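Local coordinates for protein exopolygalacturonase (PDB 2UVF) that hydrolyses polygalacturonic acid of pectin from a chain end as a family 28 glycoside hydrolase, probably releasing digalacturonic acid, at residues 154-160 with 186-192; 210-214 with 266-270; 443-447 with 517-521. Residues are numbered along the deposited sequence.

Contact 1 (154-160 with 186-192)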
ATOM      1  N   PRO A 154     -25.213   7.303  12.494  1.00 55.84           N
ATOM      2  CA  PRO A 154     -24.491   6.729  13.634  1.00 55.80           C
ATOM      3  C   PRO A 154     -24.583   7.531  14.949  1.00 55.93           C
ATOM      4  O   PRO A 154     -24.920   8.720  14.946  1.00 55.49           O
ATOM      5  CB  PRO A 154     -23.041   6.743  13.142  1.00 55.77           C
ATOM      6  CG  PRO A 154     -22.974   7.964  12.315  1.00 55.28           C
ATOM      7  CD  PRO A 154     -24.289   8.004  11.580  1.00 55.64           C
ATOM      8  N   GLN A 155     -24.265   6.869  16.064  1.00 56.09           N
ATOM      9  CA  GLN A 155     -24.111   7.546  17.343  1.00 56.08           C
ATOM     10  C   GLN A 155     -22.821   8.360  17.324  1.00 55.92           C
ATOM     11  O   GLN A 155     -21.729   7.798  17.422  1.00 56.02           O
ATOM     12  CB  GLN A 155     -24.055   6.533  18.492  1.00 56.20           C
ATOM     13  CG  GLN A 155     -24.010   7.188  19.880  1.00 56.91           C
ATOM     14  CD  GLN A 155     -23.178   6.425  20.916  1.00 57.44           C
ATOM     15  OE1 GLN A 155     -22.724   5.300  20.684  1.00 57.61           O
ATOM     16  NE2 GLN A 155     -22.968   7.056  22.073  1.00 58.04           N
ATOM     17  N   ILE A 156     -22.944   9.677  17.197  1.00 55.61           N
ATOM     18  CA  ILE A 156     -21.773  10.551  17.229  1.00 55.17           C
ATOM     19  C   ILE A 156     -21.215  10.588  18.641  1.00 54.68           C
ATOM     20  O   ILE A 156     -21.962  10.767  19.601  1.00 54.61           O
ATOM     21  CB  ILE A 156     -22.088  11.994  16.738  1.00 55.26           C
ATOM     22  CG1 ILE A 156     -22.716  11.983  15.328  1.00 56.06           C
ATOM     23  CG2 ILE A 156     -20.837  12.891  16.812  1.00 55.24           C
ATOM     24  CD1 ILE A 156     -21.976  11.116  14.265  1.00 56.67           C
ATOM     25  N   VAL A 157     -19.905  10.382  18.756  1.00 54.37           N
ATOM     26  CA  VAL A 157     -19.190  10.489  20.026  1.00 53.76           C
ATOM     27  C   VAL A 157     -18.010  11.423  19.792  1.00 54.05           C
ATOM     28  O   VAL A 157     -17.121  11.120  18.998  1.00 54.51           O
ATOM     29  CB  VAL A 157     -18.666   9.110  20.529  1.00 53.63           C
ATOM     30  CG1 VAL A 157     -17.915   9.262  21.839  1.00 52.71           C
ATOM     31  CG2 VAL A 157     -19.796   8.085  20.662  1.00 52.90           C
ATOM     32  N   ASN A 158     -17.998  12.560  20.475  1.00 53.92           N
ATOM     33  CA  ASN A 158     -16.936  13.543  20.297  1.00 53.69           C
ATOM     34  C   ASN A 158     -15.939  13.414  21.448  1.00 53.62           C
ATOM     35  O   ASN A 158     -16.340  13.381  22.605  1.00 53.71           O
ATOM     36  CB  ASN A 158     -17.548  14.949  20.202  1.00 53.58           C
ATOM     37  CG  ASN A 158     -16.507  16.051  20.018  1.00 53.75           C
ATOM     38  OD1 ASN A 158     -15.343  15.914  20.406  1.00 53.58           O
ATOM     39  ND2 ASN A 158     -16.939  17.169  19.440  1.00 53.28           N
ATOM     40  N   VAL A 159     -14.648  13.313  21.129  1.00 53.65           N
ATOM     41  CA  VAL A 159     -13.614  13.090  22.158  1.00 53.63           C
ATOM     42  C   VAL A 159     -13.451  14.282  23.105  1.00 53.83           C
ATOM     43  O   VAL A 159     -12.838  14.152  24.175  1.00 53.80           O
ATOM     44  CB  VAL A 159     -12.204  12.671  21.574  1.00 53.66           C
ATOM     45  CG1 VAL A 159     -12.297  11.387  20.757  1.00 52.62           C
ATOM     46  CG2 VAL A 159     -11.548  13.804  20.775  1.00 52.89           C
ATOM     47  N   ARG A 160     -13.989  15.435  22.703  1.00 53.93           N
ATOM     48  CA  ARG A 160     -13.943  16.650  23.527  1.00 54.34           C
ATOM     49  C   ARG A 160     -14.887  16.552  24.727  1.00 54.28           C
ATOM     50  O   ARG A 160     -14.635  17.159  25.764  1.00 54.48           O
ATOM     51  CB  ARG A 160     -14.241  17.900  22.699  1.00 54.43           C
ATOM     52  CG  ARG A 160     -13.085  18.323  21.810  1.00 55.54           C
ATOM     53  CD  ARG A 160     -13.295  19.701  21.214  1.00 57.49           C
ATOM     54  NE  ARG A 160     -12.946  20.766  22.156  1.00 59.21           N
ATOM     55  CZ  ARG A 160     -11.729  21.302  22.286  1.00 60.12           C
ATOM     56  NH1 ARG A 160     -10.714  20.883  21.533  1.00 59.72           N
ATOM     57  NH2 ARG A 160     -11.523  22.269  23.174  1.00 59.37           N
ATOM     58  N   GLY A 186     -21.698   0.650  16.027  1.00 58.74           N
ATOM     59  CA  GLY A 186     -22.141   1.581  14.987  1.00 57.82           C
ATOM     60  C   GLY A 186     -21.828   3.049  15.258  1.00 57.36           C
ATOM     61  O   GLY A 186     -22.232   3.925  14.482  1.00 57.37           O
ATOM     62  N   CYS A 187     -21.103   3.320  16.346  1.00 56.63           N
ATOM     63  CA  CYS A 187     -20.697   4.677  16.700  1.00 56.00           C
ATOM     64  C   CYS A 187     -19.758   5.295  15.660  1.00 55.10           C
ATOM     65  O   CYS A 187     -19.253   4.608  14.769  1.00 55.26           O
ATOM     66  CB  CYS A 187     -20.049   4.716  18.100  1.00 56.37           C
ATOM     67  SG  CYS A 187     -18.634   3.569  18.418  1.00 58.58           S
ATOM     68  N   ARG A 188     -19.561   6.606  15.768  1.00 53.70           N
ATOM     69  CA  ARG A 188     -18.482   7.288  15.085  1.00 52.29           C
ATOM     70  C   ARG A 188     -17.832   8.227  16.096  1.00 51.50           C
ATOM     71  O   ARG A 188     -18.469   9.181  16.561  1.00 51.50           O
ATOM     72  CB  ARG A 188     -18.997   8.056  13.863  1.00 52.26           C
ATOM     73  CG  ARG A 188     -17.915   8.834  13.106  1.00 51.94           C
ATOM     74  CD  ARG A 188     -18.504   9.711  12.012  1.00 51.90           C
ATOM     75  NE  ARG A 188     -19.202   8.890  11.033  1.00 51.07           N
ATOM     76  CZ  ARG A 188     -20.261   9.265  10.317  1.00 51.94           C
ATOM     77  NH1 ARG A 188     -20.793  10.483  10.439  1.00 52.17           N
ATOM     78  NH2 ARG A 188     -20.801   8.400   9.472  1.00 51.44           N
ATOM     79  N   VAL A 189     -16.585   7.931  16.463  1.00 50.23           N
ATOM     80  CA  VAL A 189     -15.812   8.807  17.344  1.00 49.30           C
ATOM     81  C   VAL A 189     -15.215   9.939  16.500  1.00 49.15           C
ATOM     82  O   VAL A 189     -14.539   9.672  15.513  1.00 49.21           O
ATOM     83  CB  VAL A 189     -14.702   8.021  18.095  1.00 49.16           C
ATOM     84  CG1 VAL A 189     -13.925   8.919  19.053  1.00 48.60           C
ATOM     85  CG2 VAL A 189     -15.295   6.856  18.841  1.00 48.42           C
ATOM     86  N   GLU A 190     -15.485  11.190  16.879  1.00 48.69           N
ATOM     87  CA  GLU A 190     -14.986  12.366  16.169  1.00 48.53           C
ATOM     88  C   GLU A 190     -13.818  13.017  16.904  1.00 48.05           C
ATOM     89  O   GLU A 190     -13.911  13.282  18.100  1.00 47.55           O
ATOM     90  CB  GLU A 190     -16.081  13.436  15.974  1.00 48.72           C
ATOM     91  CG  GLU A 190     -17.475  12.928  15.613  1.00 50.61           C
ATOM     92  CD  GLU A 190     -17.728  12.787  14.114  1.00 53.14           C
ATOM     93  OE1 GLU A 190     -16.756  12.651  13.338  1.00 52.90           O
ATOM     94  OE2 GLU A 190     -18.919  12.807  13.716  1.00 54.17           O
ATOM     95  N   ILE A 191     -12.729  13.269  16.173  1.00 47.74           N
ATOM     96  CA  ILE A 191     -11.636  14.142  16.625  1.00 47.04           C
ATOM     97  C   ILE A 191     -11.690  15.425  15.773  1.00 47.63           C
ATOM     98  O   ILE A 191     -11.129  15.451  14.663  1.00 47.97           O
ATOM     99  CB  ILE A 191     -10.245  13.460  16.464  1.00 47.08           C
ATOM    100  CG1 ILE A 191     -10.168  12.156  17.284  1.00 46.61           C
ATOM    101  CG2 ILE A 191      -9.111  14.429  16.825  1.00 47.01           C
ATOM    102  CD1 ILE A 191      -9.042  11.241  16.918  1.00 45.62           C
ATOM    103  N   PRO A 192     -12.391  16.477  16.261  1.00 47.45           N
ATOM    104  CA  PRO A 192     -12.490  17.771  15.570  1.00 47.11           C
ATOM    105  C   PRO A 192     -11.156  18.488  15.311  1.00 47.14           C
ATOM    106  O   PRO A 192     -10.108  18.035  15.773  1.00 46.80           O
ATOM    107  CB  PRO A 192     -13.367  18.608  16.532  1.00 47.44           C
ATOM    108  CG  PRO A 192     -13.251  17.939  17.859  1.00 47.31           C
ATOM    109  CD  PRO A 192     -13.168  16.485  17.519  1.00 47.67           C
TER
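Val159 CG1 and Val189 CG1 meet at 3.4 Å in the apolar centre, flanked by Val157 CG2, 4.2 Å from Cys187 CB. Val157, Val159 and Val189 pack against Ala179 of helix 173-181, which joins strands 156-158 and 187-191 into a beta-alpha-beta unit at the N-terminal end of the parallel beta-helix. The strands are in parallel register: their axes approach to 4.6 Å at 30°, and the donor alternates between the strands, with Arg188 N to Gln155 O at 3.0 Å, Val157 N to Arg188 O at 2.9 Å, Glu190 N to Val157 O at 2.7 Å and Val159 N to Glu190 O at 3.1 Å. On the other face lie Ile156, Asn158, Arg188 and Glu190. Pro154 CG covers one face of the Arg188 guanidinium, 3.6 Å from NH2, while salt bridges to Asp49 and Glu50 tie that group to the fibronectin-like region. Glu190 OE1 is hydrogen-bonded to Asn210 ND2. At the polar edge, Asn158 OD1 closes an Asx turn by accepting from Arg160 N at 2.7 Å.

Contact 2 (210-214 with 266-270)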
ATOM      1  N   ASN A 210     -13.293   8.921  13.107  1.00 40.98           N
ATOM      2  CA  ASN A 210     -13.288   9.941  12.093  1.00 40.89           C
ATOM      3  C   ASN A 210     -12.450  11.131  12.540  1.00 41.35           C
ATOM      4  O   ASN A 210     -12.781  11.808  13.517  1.00 41.55           O
ATOM      5  CB  ASN A 210     -14.728  10.389  11.807  1.00 40.70           C
ATOM      6  CG  ASN A 210     -14.820  11.333  10.629  1.00 40.42           C
ATOM      7  OD1 ASN A 210     -14.552  10.938   9.487  1.00 38.27           O
ATOM      8  ND2 ASN A 210     -15.199  12.594  10.893  1.00 37.06           N
ATOM      9  N   LEU A 211     -11.366  11.372  11.804  1.00 41.14           N
ATOM     10  CA  LEU A 211     -10.556  12.555  11.962  1.00 41.47           C
ATOM     11  C   LEU A 211     -11.063  13.626  10.983  1.00 41.75           C
ATOM     12  O   LEU A 211     -10.970  13.461   9.767  1.00 41.75           O
ATOM     13  CB  LEU A 211      -9.075  12.211  11.729  1.00 41.33           C
ATOM     14  CG  LEU A 211      -8.500  11.085  12.594  1.00 41.65           C
ATOM     15  CD1 LEU A 211      -8.153   9.853  11.757  1.00 41.43           C
ATOM     16  CD2 LEU A 211      -7.279  11.594  13.325  1.00 42.21           C
ATOM     17  N   GLN A 212     -11.613  14.711  11.524  1.00 41.88           N
ATOM     18  CA  GLN A 212     -12.286  15.739  10.729  1.00 41.41           C
ATOM     19  C   GLN A 212     -11.295  16.729  10.139  1.00 40.65           C
ATOM     20  O   GLN A 212     -10.131  16.772  10.534  1.00 40.48           O
ATOM     21  CB  GLN A 212     -13.275  16.523  11.606  1.00 41.73           C
ATOM     22  CG  GLN A 212     -14.502  15.750  12.073  1.00 42.04           C
ATOM     23  CD  GLN A 212     -15.421  16.609  12.942  1.00 42.53           C
ATOM     24  OE1 GLN A 212     -14.971  17.267  13.876  1.00 44.89           O
ATOM     25  NE2 GLN A 212     -16.703  16.614  12.625  1.00 42.89           N
ATOM     26  N   ALA A 213     -11.772  17.541   9.203  1.00 39.89           N
ATOM     27  CA  ALA A 213     -10.951  18.604   8.614  1.00 38.79           C
ATOM     28  C   ALA A 213     -10.287  19.464   9.695  1.00 38.46           C
ATOM     29  O   ALA A 213     -10.958  20.061  10.556  1.00 38.68           O
ATOM     30  CB  ALA A 213     -11.780  19.452   7.687  1.00 38.98           C
ATOM     31  N   GLY A 214      -8.963  19.502   9.666  1.00 37.11           N
ATOM     32  CA  GLY A 214      -8.204  20.290  10.630  1.00 36.42           C
ATOM     33  C   GLY A 214      -7.716  19.541  11.856  1.00 35.21           C
ATOM     34  O   GLY A 214      -6.923  20.081  12.615  1.00 34.64           O
ATOM     35  N   SER A 266     -10.774  13.600   6.611  1.00 34.55           N
ATOM     36  CA  SER A 266      -9.649  14.241   5.948  1.00 34.35           C
ATOM     37  C   SER A 266      -8.553  14.723   6.889  1.00 34.55           C
ATOM     38  O   SER A 266      -7.635  15.422   6.457  1.00 34.62           O
ATOM     39  CB  SER A 266     -10.141  15.388   5.065  1.00 34.08           C
ATOM     40  OG  SER A 266     -10.546  16.494   5.843  1.00 34.94           O
ATOM     41  N   GLY A 267      -8.635  14.341   8.166  1.00 34.64           N
ATOM     42  CA  GLY A 267      -7.650  14.736   9.176  1.00 34.40           C
ATOM     43  C   GLY A 267      -6.313  14.012   9.035  1.00 35.01           C
ATOM     44  O   GLY A 267      -6.157  13.122   8.177  1.00 34.69           O
ATOM     45  N   VAL A 268      -5.364  14.388   9.897  1.00 34.44           N
ATOM     46  CA  VAL A 268      -3.983  13.910   9.860  1.00 33.58           C
ATOM     47  C   VAL A 268      -3.691  12.987  11.054  1.00 33.91           C
ATOM     48  O   VAL A 268      -4.171  13.222  12.176  1.00 34.04           O
ATOM     49  CB  VAL A 268      -3.002  15.117   9.846  1.00 33.27           C
ATOM     50  CG1 VAL A 268      -1.531  14.692  10.046  1.00 33.87           C
ATOM     51  CG2 VAL A 268      -3.178  15.944   8.562  1.00 32.74           C
ATOM     52  N   ILE A 269      -2.937  11.918  10.794  1.00 33.47           N
ATOM     53  CA  ILE A 269      -2.343  11.102  11.856  1.00 32.88           C
ATOM     54  C   ILE A 269      -0.836  11.264  11.780  1.00 32.43           C
ATOM     55  O   ILE A 269      -0.203  10.859  10.791  1.00 32.01           O
ATOM     56  CB  ILE A 269      -2.703   9.599  11.763  1.00 32.56           C
ATOM     57  CG1 ILE A 269      -4.219   9.405  11.568  1.00 32.01           C
ATOM     58  CG2 ILE A 269      -2.203   8.886  13.023  1.00 33.48           C
ATOM     59  CD1 ILE A 269      -4.659   7.998  11.148  1.00 32.51           C
ATOM     60  N   ASP A 270      -0.281  11.854  12.835  1.00 31.60           N
ATOM     61  CA  ASP A 270       1.117  12.212  12.896  1.00 31.34           C
ATOM     62  C   ASP A 270       1.819  11.395  13.992  1.00 31.43           C
ATOM     63  O   ASP A 270       1.462  11.483  15.150  1.00 31.18           O
ATOM     64  CB  ASP A 270       1.265  13.720  13.120  1.00 31.15           C
ATOM     65  CG  ASP A 270       2.683  14.184  12.973  1.00 31.70           C
ATOM     66  OD1 ASP A 270       3.606  13.361  13.089  1.00 32.96           O
ATOM     67  OD2 ASP A 270       2.895  15.380  12.755  1.00 34.61           O
TER
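Hydrogen bonding between 210-214 and 266-270 comes down to one backbone link, Gly267 N to Leu211 O at 3.0 Å with an N-H...O angle of 147°. Ser266 N is almost as near to Leu211 O, at 3.2 Å, but its angle is too poor for a bond. Leu211 also shares a backbone hydrogen bond with Thr264, just before the second segment, so the strand pairing runs up to the turn.

Apolar contact centres on the buried Leu211, whose CB points toward the opposing segment and which has 87 Å² covered by it. Its CD1 reaches Ile269 CG1 at 4.0 Å.

Close steric fit explains Gly267. A beta carbon there would sit only 2.7 Å from Leu211 CB and 3.0 Å from Gln212 O, both clashes; as it is, Gly267 CA lies 3.5 Å from Gln212 O. Leu211 CD2 makes a van der Waals contact with a backbone carbonyl, 3.7 Å from Val268 O. Further out, Ser266 OG approaches Ala213 CA at 3.5 Å and Ala213 CB at 3.7 Å, a van der Waals contact where both residues are exposed.

Strand 207-211 pairs with 258-264, and 215-219 with 268-270, so this is the stacking of two equivalent turns from successive coils, as expected in the right-handed parallel beta-helix of family 28 glycoside hydrolases.

Contact 3 (443-447 with 517-521). With ADA (alpha-D-galactopyranuronic acid), chain C.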
ATOM      1  N   HIS A 443       9.583 -11.108   2.992  1.00 38.92           N
ATOM      2  CA  HIS A 443       8.831 -12.070   3.819  1.00 39.20           C
ATOM      3  C   HIS A 443       7.816 -12.808   2.934  1.00 38.50           C
ATOM      4  O   HIS A 443       6.679 -12.373   2.806  1.00 38.44           O
ATOM      5  CB  HIS A 443       8.112 -11.371   4.998  1.00 39.37           C
ATOM      6  CG  HIS A 443       9.033 -10.807   6.043  1.00 40.82           C
ATOM      7  ND1 HIS A 443       8.549 -10.238   7.215  1.00 41.92           N
ATOM      8  CD2 HIS A 443      10.400 -10.744   6.111  1.00 41.94           C
ATOM      9  CE1 HIS A 443       9.575  -9.838   7.952  1.00 41.05           C
ATOM     10  NE2 HIS A 443      10.711 -10.135   7.307  1.00 43.78           N
ATOM     11  N   THR A 444       8.240 -13.908   2.309  1.00 38.46           N
ATOM     12  CA  THR A 444       7.374 -14.652   1.369  1.00 38.43           C
ATOM     13  C   THR A 444       6.926 -16.049   1.852  1.00 38.59           C
ATOM     14  O   THR A 444       6.330 -16.824   1.082  1.00 37.97           O
ATOM     15  CB  THR A 444       8.015 -14.766  -0.028  1.00 38.28           C
ATOM     16  OG1 THR A 444       9.312 -15.350   0.095  1.00 38.05           O
ATOM     17  CG2 THR A 444       8.143 -13.393  -0.685  1.00 38.33           C
ATOM     18  N   GLY A 445       7.192 -16.333   3.130  1.00 38.65           N
ATOM     19  CA  GLY A 445       6.888 -17.610   3.797  1.00 38.50           C
ATOM     20  C   GLY A 445       5.620 -18.379   3.462  1.00 38.51           C
ATOM     21  O   GLY A 445       5.690 -19.463   2.898  1.00 39.16           O
ATOM     22  N   ALA A 446       4.459 -17.854   3.832  1.00 38.92           N
ATOM     23  CA  ALA A 446       3.194 -18.559   3.573  1.00 39.15           C
ATOM     24  C   ALA A 446       2.653 -18.384   2.142  1.00 39.46           C
ATOM     25  O   ALA A 446       1.553 -18.854   1.831  1.00 40.07           O
ATOM     26  CB  ALA A 446       2.123 -18.168   4.606  1.00 39.03           C
ATOM     27  N   TRP A 447       3.437 -17.740   1.278  1.00 39.50           N
ATOM     28  CA  TRP A 447       3.036 -17.391  -0.099  1.00 39.55           C
ATOM     29  C   TRP A 447       2.342 -16.028  -0.204  1.00 38.29           C
ATOM     30  O   TRP A 447       1.467 -15.695   0.589  1.00 38.23           O
ATOM     31  CB  TRP A 447       2.190 -18.496  -0.774  1.00 40.33           C
ATOM     32  CG  TRP A 447       3.005 -19.701  -1.207  1.00 41.67           C
ATOM     33  CD1 TRP A 447       3.082 -20.913  -0.572  1.00 42.51           C
ATOM     34  CD2 TRP A 447       3.870 -19.801  -2.359  1.00 42.31           C
ATOM     35  NE1 TRP A 447       3.932 -21.756  -1.254  1.00 42.15           N
ATOM     36  CE2 TRP A 447       4.427 -21.104  -2.352  1.00 42.66           C
ATOM     37  CE3 TRP A 447       4.225 -18.920  -3.388  1.00 42.33           C
ATOM     38  CZ2 TRP A 447       5.322 -21.545  -3.337  1.00 42.36           C
ATOM     39  CZ3 TRP A 447       5.111 -19.359  -4.370  1.00 42.09           C
ATOM     40  CH2 TRP A 447       5.649 -20.661  -4.337  1.00 42.26           C
ATOM     41  N   ALA A 517      12.418 -20.807  -1.594  1.00 60.69           N
ATOM     42  CA  ALA A 517      11.603 -19.719  -2.131  1.00 59.03           C
ATOM     43  C   ALA A 517      11.696 -19.647  -3.646  1.00 57.63           C
ATOM     44  O   ALA A 517      12.724 -20.007  -4.235  1.00 57.64           O
ATOM     45  CB  ALA A 517      11.999 -18.378  -1.502  1.00 58.81           C
ATOM     46  N   GLN A 518      10.616 -19.167  -4.261  1.00 55.72           N
ATOM     47  CA  GLN A 518      10.498 -19.094  -5.718  1.00 53.80           C
ATOM     48  C   GLN A 518       9.438 -18.088  -6.163  1.00 51.78           C
ATOM     49  O   GLN A 518       8.398 -17.928  -5.521  1.00 51.00           O
ATOM     50  CB  GLN A 518      10.203 -20.483  -6.307  1.00 53.81           C
ATOM     51  CG  GLN A 518       8.955 -21.165  -5.726  1.00 54.88           C
ATOM     52  CD  GLN A 518       8.975 -22.696  -5.842  1.00 54.90           C
ATOM     53  OE1 GLN A 518       9.022 -23.249  -6.945  1.00 55.96           O
ATOM     54  NE2 GLN A 518       8.915 -23.378  -4.699  1.00 55.27           N
ATOM     55  N   PHE A 519       9.724 -17.414  -7.271  1.00 49.83           N
ATOM     56  CA  PHE A 519       8.764 -16.542  -7.931  1.00 48.02           C
ATOM     57  C   PHE A 519       8.374 -17.144  -9.275  1.00 46.69           C
ATOM     58  O   PHE A 519       9.231 -17.536 -10.064  1.00 46.31           O
ATOM     59  CB  PHE A 519       9.343 -15.139  -8.117  1.00 47.65           C
ATOM     60  CG  PHE A 519       9.685 -14.443  -6.828  1.00 47.70           C
ATOM     61  CD1 PHE A 519       8.677 -14.029  -5.953  1.00 47.33           C
ATOM     62  CD2 PHE A 519      11.015 -14.190  -6.492  1.00 46.50           C
ATOM     63  CE1 PHE A 519       8.985 -13.389  -4.757  1.00 46.81           C
ATOM     64  CE2 PHE A 519      11.337 -13.542  -5.312  1.00 46.51           C
ATOM     65  CZ  PHE A 519      10.319 -13.141  -4.437  1.00 47.46           C
ATOM     66  N   TYR A 520       7.072 -17.254  -9.506  1.00 45.53           N
ATOM     67  CA  TYR A 520       6.564 -17.750 -10.777  1.00 44.26           C
ATOM     68  C   TYR A 520       5.174 -17.198 -11.112  1.00 43.73           C
ATOM     69  O   TYR A 520       4.410 -16.794 -10.221  1.00 43.45           O
ATOM     70  CB  TYR A 520       6.628 -19.292 -10.857  1.00 44.65           C
ATOM     71  CG  TYR A 520       5.657 -20.039  -9.979  1.00 44.37           C
ATOM     72  CD1 TYR A 520       4.363 -20.309 -10.417  1.00 44.03           C
ATOM     73  CD2 TYR A 520       6.042 -20.501  -8.713  1.00 44.90           C
ATOM     74  CE1 TYR A 520       3.458 -20.995  -9.604  1.00 44.99           C
ATOM     75  CE2 TYR A 520       5.146 -21.193  -7.895  1.00 44.55           C
ATOM     76  CZ  TYR A 520       3.862 -21.436  -8.349  1.00 44.77           C
ATOM     77  OH  TYR A 520       2.967 -22.111  -7.544  1.00 45.95           O
ATOM     78  N   ASP A 521       4.852 -17.189 -12.406  1.00 42.42           N
ATOM     79  CA  ASP A 521       3.558 -16.713 -12.879  1.00 41.92           C
ATOM     80  C   ASP A 521       3.423 -15.204 -12.578  1.00 40.96           C
ATOM     81  O   ASP A 521       2.567 -14.768 -11.807  1.00 40.86           O
ATOM     82  CB  ASP A 521       2.419 -17.568 -12.291  1.00 42.16           C
ATOM     83  CG  ASP A 521       1.064 -17.239 -12.874  1.00 43.16           C
ATOM     84  OD1 ASP A 521       1.005 -16.725 -14.016  1.00 44.48           O
ATOM     85  OD2 ASP A 521       0.049 -17.489 -12.174  1.00 43.96           O
TER
HETATM   86  C1  ADA C   2       9.897  -6.610   6.228  1.00 48.63           C
HETATM   87  C2  ADA C   2       8.492  -6.838   5.634  1.00 49.10           C
HETATM   88  C3  ADA C   2       7.558  -5.761   6.221  1.00 48.76           C
HETATM   89  C4  ADA C   2       7.530  -5.865   7.778  1.00 47.80           C
HETATM   90  C5  ADA C   2       8.963  -5.709   8.334  1.00 46.90           C
HETATM   91  C6  ADA C   2       9.176  -5.812   9.869  1.00 46.04           C
HETATM   92  O2  ADA C   2       8.518  -6.804   4.194  1.00 46.13           O
HETATM   93  O3  ADA C   2       6.253  -5.859   5.657  1.00 50.89           O
HETATM   94  O4  ADA C   2       6.958  -7.104   8.211  1.00 46.13           O
HETATM   95  O5  ADA C   2       9.877  -6.650   7.692  1.00 47.28           O
HETATM   96  O6B ADA C   2      10.100  -6.563  10.252  1.00 45.16           O
HETATM   97  O6A ADA C   2       8.441  -5.142  10.635  1.00 43.57           O
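Trp447, the last residue of the type I turn that starts at Thr444, has a positive phi of 89°, uncommon for a residue with a side chain; the turn is closed by Trp447 N to Thr444 O at 3.0 Å. From there its indole reaches strand 518-532: CH2 lies 3.6 Å from Gln518 CG and equally 3.6 Å from Tyr520 CE2. The six-membered ring and the Tyr520 ring have centroids 5.8 Å apart and planes at 74°, an oblique pairing. Arg478 ties the two together, forming a cation-pi contact with Trp447 and a hydrogen bond to Tyr520 OH. A second, looser contact places Thr444 CG2 4.2 Å from Phe519 CE1, while Thr444 OG1 is hydrogen-bonded to Ser469 and Gly474. No hydrogen bond crosses between the segments, and only 212 Å² is buried, so their direct contact is van der Waals in kind.

His443, at the start of the loop, faces the other way. The sugar's C1 lies over one face of its imidazole, and His443 CE1 is 3.2 Å from ADA O5; its ND1 is hydrogen-bonded to Tyr233 OH. Asn406, His355 and Arg240 hydrogen-bond the same galacturonate. The loop thus links a turn of the parallel beta-helix to the galacturonate-binding pocket.

In the fold
Contacts 1 and 2 are neighbours, their centres 13 Å apart, and they meet through adjacent strands 187-191 and 207-211: Val189 O lies 2.8 Å from Asn210 N, and Glu190 OE1 2.9 Å from Asn210 ND2, both probable hydrogen bonds. Both belong to the first coils of the beta-helix. Contact 3 lies on the opposite side of the chain's centre, its centre 42 Å from that of contact 1 and 37 Å from that of contact 2, with nearest atoms about 29 and 23 Å away. It belongs to the same long parallel sheet but alone among the three holds a residue of the sugar pocket, His443. The three contacts follow in series along the chain.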